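Local coordinates for protein phytochromobilin synthase (Solanum lycopersicum, PDB 6KME) that probably reduces biliverdin IX alpha to phytochromobilin, the phytochrome chromophore precursor, using electrons supplied by ferredoxin, at residues Lys35-Ala40 / Leu84-Ile89; Asp129-His134 / His229-Trp234; Leu155-Leu160 / Phe198-Gln203. The protein carries 1 engineered substitution. All coordinates share one frame; numbering follows the deposited sequence.

In the fold
From the N terminus, interaction 1 closes first: helix 34-47 folds back on strand 81-91, with the first two strands of the antiparallel sheet in the loop between them. Interaction 2 opens only afterwards, where strand 123-131 runs out, and closes when helix 218-238 arrives. Interaction 3 lies wholly within that long loop, pairing helix 151-160 with helix 188-211. Helix 188-211 also packs on helix 34-47, with Lys199 against Phe39, so interactions 1 and 3 touch. Interactions 2 and 3 meet where Leu130 CD1 lies 3.7 Å from Tyr201 O. Interactions 1 and 2 tie helices to opposite faces of the sheet, and interaction 3 adds an outer helix to helix 188-211.

Interaction 1 (Lys35-Ala40 / Leu84-Ile89); sequences KLIHFA and LRSLCI
Ile37 meets Ser86 and Cys88 with no flat group among the touching side chains, so the contact has no ring face or edge to match. The flat groups stand beside it. The side chain of Phe100, on the adjoining strand 96-104, is touched by both Ala40 and Leu84, while the guanidinium group of Arg85 lies on the far side of the strand, in a cation-pi contact with Phe263 and a salt bridge with Asp99.

The contact itself is a branched aliphatic side chain laid across two small ones. Ile37 reaches from the helix toward the strand with both branches. Its CD1 methyl goes farthest and rests 3.8 Å from Cys88 CB and 4.0 Å from Ser86 OG. The shorter branch, CG2, stands 3.9 Å from Ser86 OG, and Ile37 CG1 passes over Ser86 CB at 4.1 Å. The serine is thus straddled, its hydroxyl oxygen near both methyls. CG2 is anti to the backbone N and CG1 anti to the carbonyl carbon (chi1 -60°), which spreads the two branches over the strand.

At Cys88 the methylene does the touching: Cys88 SG slants away from Ile37 and ends 4.3 Å from Ile37 CD1. Small residues let the helix come close, and the CA atoms of Ile37 and Ser86 are 7.4 Å apart. The contact is buried and made by van der Waals packing, with the serine hydroxyl lying against the two Ile37 methyls.

Helix 34-47 covers one face of the antiparallel sheet here, beside helix 188-211, where Leu36 packs on Phe195 and Phe198. Strands 69-77 and 96-104 flank strand 81-91. On the sheet's other face Leu87 and Ile89 pack on Leu245 of helix 242-249, in the helix-sheet-helix sandwich of the ferredoxin-dependent bilin reductases.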
loop_
_atom_site.group_PDB
_atom_site.type_symbol
_atom_site.label_atom_id
_atom_site.label_comp_id
_atom_site.label_asym_id
_atom_site.label_seq_id
_atom_site.Cartn_x
_atom_site.Cartn_y
_atom_site.Cartn_z
ATOM N N LYS A 35 -13.690 7.036 9.121
ATOM C CA LYS A 35 -14.439 7.845 8.165
ATOM C C LYS A 35 -14.008 7.541 6.737
ATOM O O LYS A 35 -14.839 7.500 5.819
ATOM C CB LYS A 35 -14.249 9.340 8.462
ATOM C CG LYS A 35 -14.975 9.868 9.703
ATOM C CD LYS A 35 -14.600 11.333 10.021
ATOM C CE LYS A 35 -13.235 11.446 10.731
ATOM N NZ LYS A 35 -12.853 12.811 11.230
ATOM N N LEU A 36 -12.704 7.330 6.530
ATOM C CA LEU A 36 -12.188 7.117 5.184
ATOM C C LEU A 36 -12.520 5.720 4.682
ATOM O O LEU A 36 -12.778 5.537 3.487
ATOM C CB LEU A 36 -10.672 7.346 5.145
ATOM C CG LEU A 36 -10.180 8.791 5.273
ATOM C CD1 LEU A 36 -8.653 8.819 5.239
ATOM C CD2 LEU A 36 -10.784 9.673 4.183
ATOM N N ILE A 37 -12.499 4.724 5.570
ATOM C CA ILE A 37 -12.921 3.383 5.172
ATOM C C ILE A 37 -14.377 3.406 4.728
ATOM O O ILE A 37 -14.737 2.827 3.698
ATOM C CB ILE A 37 -12.709 2.374 6.315
ATOM C CG1 ILE A 37 -11.238 2.288 6.720
ATOM C CG2 ILE A 37 -13.174 1.005 5.875
ATOM C CD1 ILE A 37 -11.031 1.774 8.153
ATOM N N HIS A 38 -15.237 4.069 5.509
ATOM C CA HIS A 38 -16.648 4.181 5.144
ATOM C C HIS A 38 -16.808 4.859 3.793
ATOM O O HIS A 38 -17.601 4.415 2.950
ATOM C CB HIS A 38 -17.415 4.953 6.216
ATOM C CG HIS A 38 -18.892 5.024 5.968
ATOM N ND1 HIS A 38 -19.492 6.091 5.332
ATOM C CD2 HIS A 38 -19.890 4.160 6.275
ATOM C CE1 HIS A 38 -20.795 5.883 5.258
ATOM N NE2 HIS A 38 -21.063 4.718 5.822
ATOM N N PHE A 39 -16.072 5.956 3.580
ATOM C CA PHE A 39 -16.098 6.620 2.284
ATOM C C PHE A 39 -15.743 5.643 1.171
ATOM O O PHE A 39 -16.403 5.606 0.130
ATOM C CB PHE A 39 -15.136 7.811 2.259
ATOM C CG PHE A 39 -14.967 8.419 0.881
ATOM C CD1 PHE A 39 -15.808 9.423 0.447
ATOM C CD2 PHE A 39 -13.982 7.960 0.015
ATOM C CE1 PHE A 39 -15.665 9.973 -0.826
ATOM C CE2 PHE A 39 -13.837 8.498 -1.252
ATOM C CZ PHE A 39 -14.677 9.508 -1.675
ATOM N N ALA A 40 -14.691 4.845 1.375
ATOM C CA ALA A 40 -14.169 4.041 0.276
ATOM C C ALA A 40 -15.105 2.894 -0.053
ATOM O O ALA A 40 -15.325 2.581 -1.231
ATOM C CB ALA A 40 -12.774 3.516 0.620
ATOM N N LEU A 84 -10.005 -6.444 -1.085
ATOM C CA LEU A 84 -10.025 -5.095 -0.542
ATOM C C LEU A 84 -10.053 -5.250 0.970
ATOM O O LEU A 84 -10.986 -5.854 1.507
ATOM C CB LEU A 84 -11.250 -4.320 -1.025
ATOM C CG LEU A 84 -11.425 -2.869 -0.579
ATOM C CD1 LEU A 84 -10.351 -2.023 -1.204
ATOM C CD2 LEU A 84 -12.815 -2.349 -1.001
ATOM N N ARG A 85 -9.035 -4.725 1.659
ATOM C CA ARG A 85 -8.937 -4.988 3.089
ATOM C C ARG A 85 -8.411 -3.760 3.825
ATOM O O ARG A 85 -7.618 -2.972 3.292
ATOM C CB ARG A 85 -8.077 -6.239 3.367
ATOM C CG ARG A 85 -6.594 -5.999 3.672
ATOM C CD ARG A 85 -5.816 -5.541 2.446
ATOM N NE ARG A 85 -4.364 -5.417 2.685
ATOM C CZ ARG A 85 -3.773 -4.362 3.242
ATOM N NH1 ARG A 85 -4.502 -3.340 3.659
ATOM N NH2 ARG A 85 -2.446 -4.329 3.385
ATOM N N SER A 86 -8.894 -3.591 5.055
ATOM C CA SER A 86 -8.476 -2.484 5.898
ATOM C C SER A 86 -8.117 -2.987 7.289
ATOM O O SER A 86 -8.750 -3.908 7.825
ATOM C CB SER A 86 -9.565 -1.412 6.011
ATOM O OG SER A 86 -10.700 -1.921 6.680
ATOM N N LEU A 87 -7.085 -2.379 7.854
ATOM C CA LEU A 87 -6.746 -2.508 9.264
ATOM C C LEU A 87 -6.787 -1.104 9.835
ATOM O O LEU A 87 -6.182 -0.188 9.269
ATOM C CB LEU A 87 -5.368 -3.142 9.461
ATOM C CG LEU A 87 -4.761 -3.039 10.873
ATOM C CD1 LEU A 87 -5.573 -3.847 11.898
ATOM C CD2 LEU A 87 -3.305 -3.482 10.879
ATOM N N CYS A 88 -7.553 -0.924 10.906
ATOM C CA CYS A 88 -7.680 0.374 11.547
ATOM C C CYS A 88 -7.372 0.218 13.028
ATOM O O CYS A 88 -7.929 -0.657 13.698
ATOM C CB CYS A 88 -9.082 0.961 11.335
ATOM S SG CYS A 88 -9.198 2.662 11.912
ATOM N N ILE A 89 -6.468 1.044 13.534
ATOM C CA ILE A 89 -5.998 0.939 14.909
ATOM C C ILE A 89 -6.219 2.282 15.581
ATOM O O ILE A 89 -5.822 3.323 15.047
ATOM C CB ILE A 89 -4.513 0.525 14.987
ATOM C CG1 ILE A 89 -4.251 -0.745 14.169
ATOM C CG2 ILE A 89 -4.100 0.302 16.415
ATOM C CD1 ILE A 89 -2.795 -1.197 14.191
#

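Interaction 2 (Asp129-His134 / His229-Trp234); sequences DLNPLH and HRYLTW
Asn131 and Tyr231 are brought together by their first torsions: CG of Asn131 stands anti to its carbonyl carbon (chi1 -63°), swinging the amide off the end of the strand toward the helix, and the tyrosine ring, anti to the backbone N (chi1 170°), stretches out to meet it. The two side chains meet roughly perpendicular, with amide and ring inclined to one another, neither stacked nor coplanar.

The hydroxyl of Tyr231 donates to the amide oxygen, OH to Asn131 OD1 at 2.7 Å. It approaches in the carbonyl plane with a C=O...donor angle of 150°. The same oxygen lies at the ring edge, 3.4 Å from Tyr231 CE1, and Asn131 CB comes to 4.0 Å from that carbon. At the other end of the amide, Asn131 ND2 donates to Asp129 OD2 at 2.8 Å. Asp129 is itself held through OD1 by Ser176, which makes it a second-shell support for the asparagine.

A leucine here would probably leave the buried Tyr231 hydroxyl without its acceptor and take from Asp129 OD2 the amide donor, setting the ring freer to shift.

Tyr231 lies about 4 Å from the bound biliverdin, and the next turn carries Trp234, which lines the bilin pocket. With its amide held at both ends, Asn131 has its flip state fixed. Arg235 NH1 also bonds to the Tyr231 hydroxyl, and its positive charge would probably polarise that group and strengthen its donation to the amide.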
loop_
_atom_site.group_PDB
_atom_site.type_symbol
_atom_site.label_atom_id
_atom_site.label_comp_id
_atom_site.label_asym_id
_atom_site.label_seq_id
_atom_site.Cartn_x
_atom_site.Cartn_y
_atom_site.Cartn_z
ATOM N N ASP A 129 -0.800 6.025 -2.522
ATOM C CA ASP A 129 -0.340 5.814 -3.888
ATOM C C ASP A 129 -1.237 4.836 -4.633
ATOM O O ASP A 129 -1.994 4.058 -4.039
ATOM C CB ASP A 129 1.099 5.295 -3.912
ATOM C CG ASP A 129 1.753 5.401 -5.286
ATOM O OD1 ASP A 129 1.339 6.255 -6.113
ATOM O OD2 ASP A 129 2.699 4.623 -5.537
ATOM N N LEU A 130 -1.139 4.908 -5.957
ATOM C CA LEU A 130 -1.595 3.845 -6.858
ATOM C C LEU A 130 -0.321 3.105 -7.281
ATOM O O LEU A 130 0.326 3.472 -8.263
ATOM C CB LEU A 130 -2.366 4.439 -8.039
ATOM C CG LEU A 130 -3.843 4.825 -7.824
ATOM C CD1 LEU A 130 -4.055 5.816 -6.665
ATOM C CD2 LEU A 130 -4.520 5.357 -9.129
ATOM N N ASN A 131 0.084 2.091 -6.490
ATOM C CA ASN A 131 1.373 1.418 -6.727
ATOM C C ASN A 131 1.328 0.696 -8.076
ATOM O O ASN A 131 0.410 -0.102 -8.318
ATOM C CB ASN A 131 1.723 0.384 -5.630
ATOM C CG ASN A 131 1.925 0.982 -4.199
ATOM O OD1 ASN A 131 1.693 0.275 -3.218
ATOM N ND2 ASN A 131 2.389 2.232 -4.083
ATOM N N PRO A 132 2.305 0.906 -8.964
ATOM C CA PRO A 132 2.265 0.207 -10.259
ATOM C C PRO A 132 2.451 -1.294 -10.103
ATOM O O PRO A 132 3.308 -1.761 -9.352
ATOM C CB PRO A 132 3.428 0.832 -11.045
ATOM C CG PRO A 132 4.349 1.399 -9.988
ATOM C CD PRO A 132 3.413 1.874 -8.895
ATOM N N LEU A 133 1.645 -2.059 -10.842
ATOM C CA LEU A 133 1.830 -3.508 -10.830
ATOM C C LEU A 133 3.142 -3.896 -11.496
ATOM O O LEU A 133 3.854 -4.787 -11.016
ATOM C CB LEU A 133 0.655 -4.200 -11.528
ATOM C CG LEU A 133 0.742 -5.728 -11.553
ATOM C CD1 LEU A 133 0.644 -6.314 -10.129
ATOM C CD2 LEU A 133 -0.331 -6.323 -12.508
ATOM N N HIS A 134 3.484 -3.224 -12.592
ATOM C CA HIS A 134 4.648 -3.537 -13.400
ATOM C C HIS A 134 5.617 -2.365 -13.383
ATOM O O HIS A 134 5.249 -1.232 -13.056
ATOM C CB HIS A 134 4.244 -3.869 -14.841
ATOM C CG HIS A 134 3.486 -5.153 -14.975
ATOM N ND1 HIS A 134 4.038 -6.379 -14.666
ATOM C CD2 HIS A 134 2.229 -5.407 -15.414
ATOM C CE1 HIS A 134 3.149 -7.330 -14.897
ATOM N NE2 HIS A 134 2.043 -6.766 -15.351
ATOM N N HIS A 229 2.669 -11.159 -6.629
ATOM C CA HIS A 229 3.273 -11.987 -5.584
ATOM C C HIS A 229 4.583 -11.382 -5.091
ATOM O O HIS A 229 4.846 -11.352 -3.880
ATOM C CB HIS A 229 3.502 -13.413 -6.090
ATOM C CG HIS A 229 4.066 -14.328 -5.047
ATOM N ND1 HIS A 229 5.355 -14.811 -5.097
ATOM C CD2 HIS A 229 3.526 -14.816 -3.906
ATOM C CE1 HIS A 229 5.580 -15.573 -4.042
ATOM N NE2 HIS A 229 4.486 -15.592 -3.302
ATOM N N ARG A 230 5.408 -10.883 -6.016
ATOM C CA ARG A 230 6.650 -10.216 -5.640
ATOM C C ARG A 230 6.382 -9.010 -4.746
ATOM O O ARG A 230 7.083 -8.796 -3.749
ATOM C CB ARG A 230 7.408 -9.799 -6.906
ATOM C CG ARG A 230 8.738 -9.040 -6.659
ATOM C CD ARG A 230 9.421 -8.720 -8.012
ATOM N NE ARG A 230 10.514 -7.760 -7.866
ATOM C CZ ARG A 230 10.379 -6.438 -7.988
ATOM N NH1 ARG A 230 9.192 -5.910 -8.271
ATOM N NH2 ARG A 230 11.435 -5.636 -7.834
ATOM N N TYR A 231 5.364 -8.216 -5.086
ATOM C CA TYR A 231 4.981 -7.058 -4.280
ATOM C C TYR A 231 4.533 -7.475 -2.882
ATOM O O TYR A 231 4.951 -6.881 -1.884
ATOM C CB TYR A 231 3.877 -6.287 -5.006
ATOM C CG TYR A 231 3.182 -5.192 -4.218
ATOM C CD1 TYR A 231 3.553 -3.857 -4.375
ATOM C CD2 TYR A 231 2.117 -5.482 -3.357
ATOM C CE1 TYR A 231 2.912 -2.842 -3.683
ATOM C CE2 TYR A 231 1.473 -4.478 -2.652
ATOM C CZ TYR A 231 1.868 -3.156 -2.828
ATOM O OH TYR A 231 1.235 -2.142 -2.145
ATOM N N LEU A 232 3.658 -8.487 -2.790
ATOM C CA LEU A 232 3.216 -8.969 -1.482
ATOM C C LEU A 232 4.389 -9.525 -0.686
ATOM O O LEU A 232 4.439 -9.395 0.545
ATOM C CB LEU A 232 2.148 -10.065 -1.644
ATOM C CG LEU A 232 0.874 -9.662 -2.381
ATOM C CD1 LEU A 232 -0.009 -10.897 -2.660
ATOM C CD2 LEU A 232 0.128 -8.605 -1.574
ATOM N N THR A 233 5.316 -10.184 -1.370
ATOM C CA THR A 233 6.450 -10.781 -0.680
ATOM C C THR A 233 7.347 -9.702 -0.087
ATOM O O THR A 233 7.776 -9.809 1.072
ATOM C CB THR A 233 7.233 -11.669 -1.640
ATOM O OG1 THR A 233 6.417 -12.777 -2.047
ATOM C CG2 THR A 233 8.493 -12.187 -0.964
ATOM N N TRP A 234 7.630 -8.651 -0.863
ATOM C CA TRP A 234 8.417 -7.536 -0.338
ATOM C C TRP A 234 7.763 -6.940 0.901
ATOM O O TRP A 234 8.395 -6.830 1.962
ATOM C CB TRP A 234 8.601 -6.455 -1.407
ATOM C CG TRP A 234 9.116 -5.177 -0.811
ATOM C CD1 TRP A 234 8.385 -4.063 -0.482
ATOM C CD2 TRP A 234 10.471 -4.900 -0.411
ATOM N NE1 TRP A 234 9.208 -3.107 0.081
ATOM C CE2 TRP A 234 10.490 -3.593 0.128
ATOM C CE3 TRP A 234 11.670 -5.621 -0.485
ATOM C CZ2 TRP A 234 11.665 -2.996 0.612
ATOM C CZ3 TRP A 234 12.844 -5.020 -0.007
ATOM C CH2 TRP A 234 12.826 -3.724 0.534
#

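Interaction 3 (Leu155-Leu160 / Phe198-Gln203); sequences LKYSKL and FKDYYQ
Tyr157 and Lys156 both direct their polar ends to one oxygen, OD2 of Asp200. The shorter bond is the tyrosine's: its hydroxyl OH donates to Asp200 OD2 at 2.6 Å, approaching from above the carboxylate plane, 45° out of it. The lysine adds a salt bridge, with a weak, long hydrogen bond from Lys156 NZ to Asp200 OD2 at 3.4 Å. The fully stretched lysine chain arrives roughly perpendicular to the aspartate, on the solvent side of the contact.

Asp200 holds CG anti to its carbonyl carbon (chi1 -81°), which carries the carboxylate out to the tip of the tyrosine. OD2 sits at the edge of the Tyr157 ring, near its plane and 3.4 Å from CE2. Asp200 CB closes to 4.0 Å from the same Tyr157 CE2. Over one face of the ring lies the CG methylene of Lys156, offset toward the rim.

Deeper in, the two tyrosine side chains lie alongside one another, pointing opposite ways, and Tyr157 CD2 meets the edge of the Tyr201 ring at CE1, 3.9 Å away. Each also packs on Ile180 of the sheet's outer strand, and Tyr201 OH bonds to the backbone oxygen of Ile178. The segments run nearly antiparallel, at 157°, with axes 11.7 Å apart at closest approach; the large side chains bridge that wide spacing between helices 151-160 and 188-211.

The contact is therefore graded, with aromatic packing against the strand and a charged group toward solvent. The carboxylate gets one firm neutral donor and one looser positive partner, and both would probably favour its ionised form while fixing how the Tyr157 hydroxyl is directed.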
loop_
_atom_site.group_PDB
_atom_site.type_symbol
_atom_site.label_atom_id
_atom_site.label_comp_id
_atom_site.label_asym_id
_atom_site.label_seq_id
_atom_site.Cartn_x
_atom_site.Cartn_y
_atom_site.Cartn_z
ATOM N N LEU A 155 0.402 16.412 -9.007
ATOM C CA LEU A 155 0.947 17.752 -8.834
ATOM C C LEU A 155 0.133 18.552 -7.820
ATOM O O LEU A 155 0.695 19.330 -7.039
ATOM C CB LEU A 155 0.999 18.467 -10.185
ATOM C CG LEU A 155 1.950 19.653 -10.310
ATOM C CD1 LEU A 155 3.367 19.241 -9.961
ATOM C CD2 LEU A 155 1.882 20.221 -11.716
ATOM N N LYS A 156 -1.188 18.362 -7.808
ATOM C CA LYS A 156 -2.050 19.085 -6.872
ATOM C C LYS A 156 -1.630 18.846 -5.428
ATOM O O LYS A 156 -1.530 19.787 -4.633
ATOM C CB LYS A 156 -3.506 18.662 -7.072
ATOM C CG LYS A 156 -4.507 19.358 -6.161
ATOM C CD LYS A 156 -5.897 18.750 -6.334
ATOM C CE LYS A 156 -6.983 19.603 -5.689
ATOM N NZ LYS A 156 -8.308 18.914 -5.734
ATOM N N TYR A 157 -1.380 17.590 -5.061
ATOM C CA TYR A 157 -1.115 17.282 -3.662
ATOM C C TYR A 157 0.364 17.295 -3.305
ATOM O O TYR A 157 0.701 17.490 -2.130
ATOM C CB TYR A 157 -1.744 15.938 -3.305
ATOM C CG TYR A 157 -3.237 16.080 -3.192
ATOM C CD1 TYR A 157 -3.799 16.693 -2.083
ATOM C CD2 TYR A 157 -4.081 15.658 -4.212
ATOM C CE1 TYR A 157 -5.153 16.858 -1.971
ATOM C CE2 TYR A 157 -5.447 15.815 -4.110
ATOM C CZ TYR A 157 -5.974 16.417 -2.982
ATOM O OH TYR A 157 -7.324 16.592 -2.856
ATOM N N SER A 158 1.254 17.117 -4.284
ATOM C CA SER A 158 2.679 17.258 -4.001
ATOM C C SER A 158 3.005 18.660 -3.503
ATOM O O SER A 158 3.977 18.849 -2.761
ATOM C CB SER A 158 3.502 16.930 -5.247
ATOM O OG SER A 158 3.520 18.044 -6.130
ATOM N N LYS A 159 2.205 19.655 -3.890
ATOM C CA LYS A 159 2.423 21.007 -3.386
ATOM C C LYS A 159 1.950 21.147 -1.943
ATOM O O LYS A 159 2.597 21.825 -1.140
ATOM C CB LYS A 159 1.712 22.023 -4.281
ATOM C CG LYS A 159 2.180 22.008 -5.725
ATOM C CD LYS A 159 1.456 23.057 -6.551
ATOM C CE LYS A 159 1.806 22.944 -8.026
ATOM N NZ LYS A 159 1.097 23.969 -8.841
ATOM N N LEU A 160 0.843 20.490 -1.595
ATOM C CA LEU A 160 0.205 20.636 -0.290
ATOM C C LEU A 160 0.754 19.684 0.766
ATOM O O LEU A 160 0.656 19.980 1.960
ATOM C CB LEU A 160 -1.304 20.392 -0.416
ATOM C CG LEU A 160 -2.083 21.160 -1.482
ATOM C CD1 LEU A 160 -3.514 20.669 -1.483
ATOM C CD2 LEU A 160 -2.024 22.651 -1.221
ATOM N N PHE A 198 -6.856 11.297 -0.002
ATOM C CA PHE A 198 -7.321 9.910 -0.008
ATOM C C PHE A 198 -8.529 9.754 -0.922
ATOM O O PHE A 198 -8.588 8.826 -1.737
ATOM C CB PHE A 198 -7.664 9.452 1.416
ATOM C CG PHE A 198 -8.210 8.045 1.495
ATOM C CD1 PHE A 198 -9.565 7.795 1.298
ATOM C CD2 PHE A 198 -7.366 6.972 1.776
ATOM C CE1 PHE A 198 -10.078 6.497 1.367
ATOM C CE2 PHE A 198 -7.859 5.673 1.850
ATOM C CZ PHE A 198 -9.224 5.433 1.647
ATOM N N LYS A 199 -9.502 10.658 -0.796
ATOM C CA LYS A 199 -10.736 10.544 -1.574
ATOM C C LYS A 199 -10.479 10.758 -3.066
ATOM O O LYS A 199 -10.970 9.990 -3.908
ATOM C CB LYS A 199 -11.769 11.540 -1.046
ATOM C CG LYS A 199 -12.236 11.236 0.375
ATOM C CD LYS A 199 -13.136 12.335 0.900
ATOM C CE LYS A 199 -13.436 12.157 2.377
ATOM N NZ LYS A 199 -14.413 13.186 2.824
ATOM N N ASP A 200 -9.700 11.793 -3.408
ATOM C CA ASP A 200 -9.337 12.050 -4.800
ATOM C C ASP A 200 -8.570 10.883 -5.414
ATOM O O ASP A 200 -8.846 10.480 -6.554
ATOM C CB ASP A 200 -8.504 13.329 -4.888
ATOM C CG ASP A 200 -9.362 14.577 -4.856
ATOM O OD1 ASP A 200 -10.602 14.427 -4.903
ATOM O OD2 ASP A 200 -8.808 15.697 -4.789
ATOM N N TYR A 201 -7.589 10.345 -4.683
ATOM C CA TYR A 201 -6.794 9.223 -5.180
ATOM C C TYR A 201 -7.641 7.959 -5.298
ATOM O O TYR A 201 -7.505 7.199 -6.267
ATOM C CB TYR A 201 -5.577 8.978 -4.264
ATOM C CG TYR A 201 -4.334 9.796 -4.633
ATOM C CD1 TYR A 201 -4.408 11.182 -4.775
ATOM C CD2 TYR A 201 -3.102 9.182 -4.840
ATOM C CE1 TYR A 201 -3.278 11.943 -5.124
ATOM C CE2 TYR A 201 -1.954 9.941 -5.188
ATOM C CZ TYR A 201 -2.061 11.315 -5.334
ATOM O OH TYR A 201 -0.956 12.072 -5.677
ATOM N N TYR A 202 -8.530 7.710 -4.329
ATOM C CA TYR A 202 -9.333 6.494 -4.420
ATOM C C TYR A 202 -10.359 6.586 -5.552
ATOM O O TYR A 202 -10.626 5.590 -6.240
ATOM C CB TYR A 202 -10.006 6.176 -3.080
ATOM C CG TYR A 202 -10.570 4.767 -3.085
ATOM C CD1 TYR A 202 -9.721 3.667 -3.181
ATOM C CD2 TYR A 202 -11.936 4.538 -3.050
ATOM C CE1 TYR A 202 -10.218 2.364 -3.227
ATOM C CE2 TYR A 202 -12.453 3.225 -3.093
ATOM C CZ TYR A 202 -11.582 2.151 -3.184
ATOM O OH TYR A 202 -12.072 0.861 -3.234
ATOM N N GLN A 203 -10.930 7.777 -5.785
ATOM C CA GLN A 203 -11.845 7.935 -6.908
ATOM C C GLN A 203 -11.112 7.779 -8.239
ATOM O O GLN A 203 -11.656 7.207 -9.191
ATOM C CB GLN A 203 -12.561 9.288 -6.820
ATOM C CG GLN A 203 -13.593 9.355 -5.684
ATOM C CD GLN A 203 -14.280 10.707 -5.583
ATOM O OE1 GLN A 203 -13.640 11.749 -5.700
ATOM N NE2 GLN A 203 -15.591 10.693 -5.377
#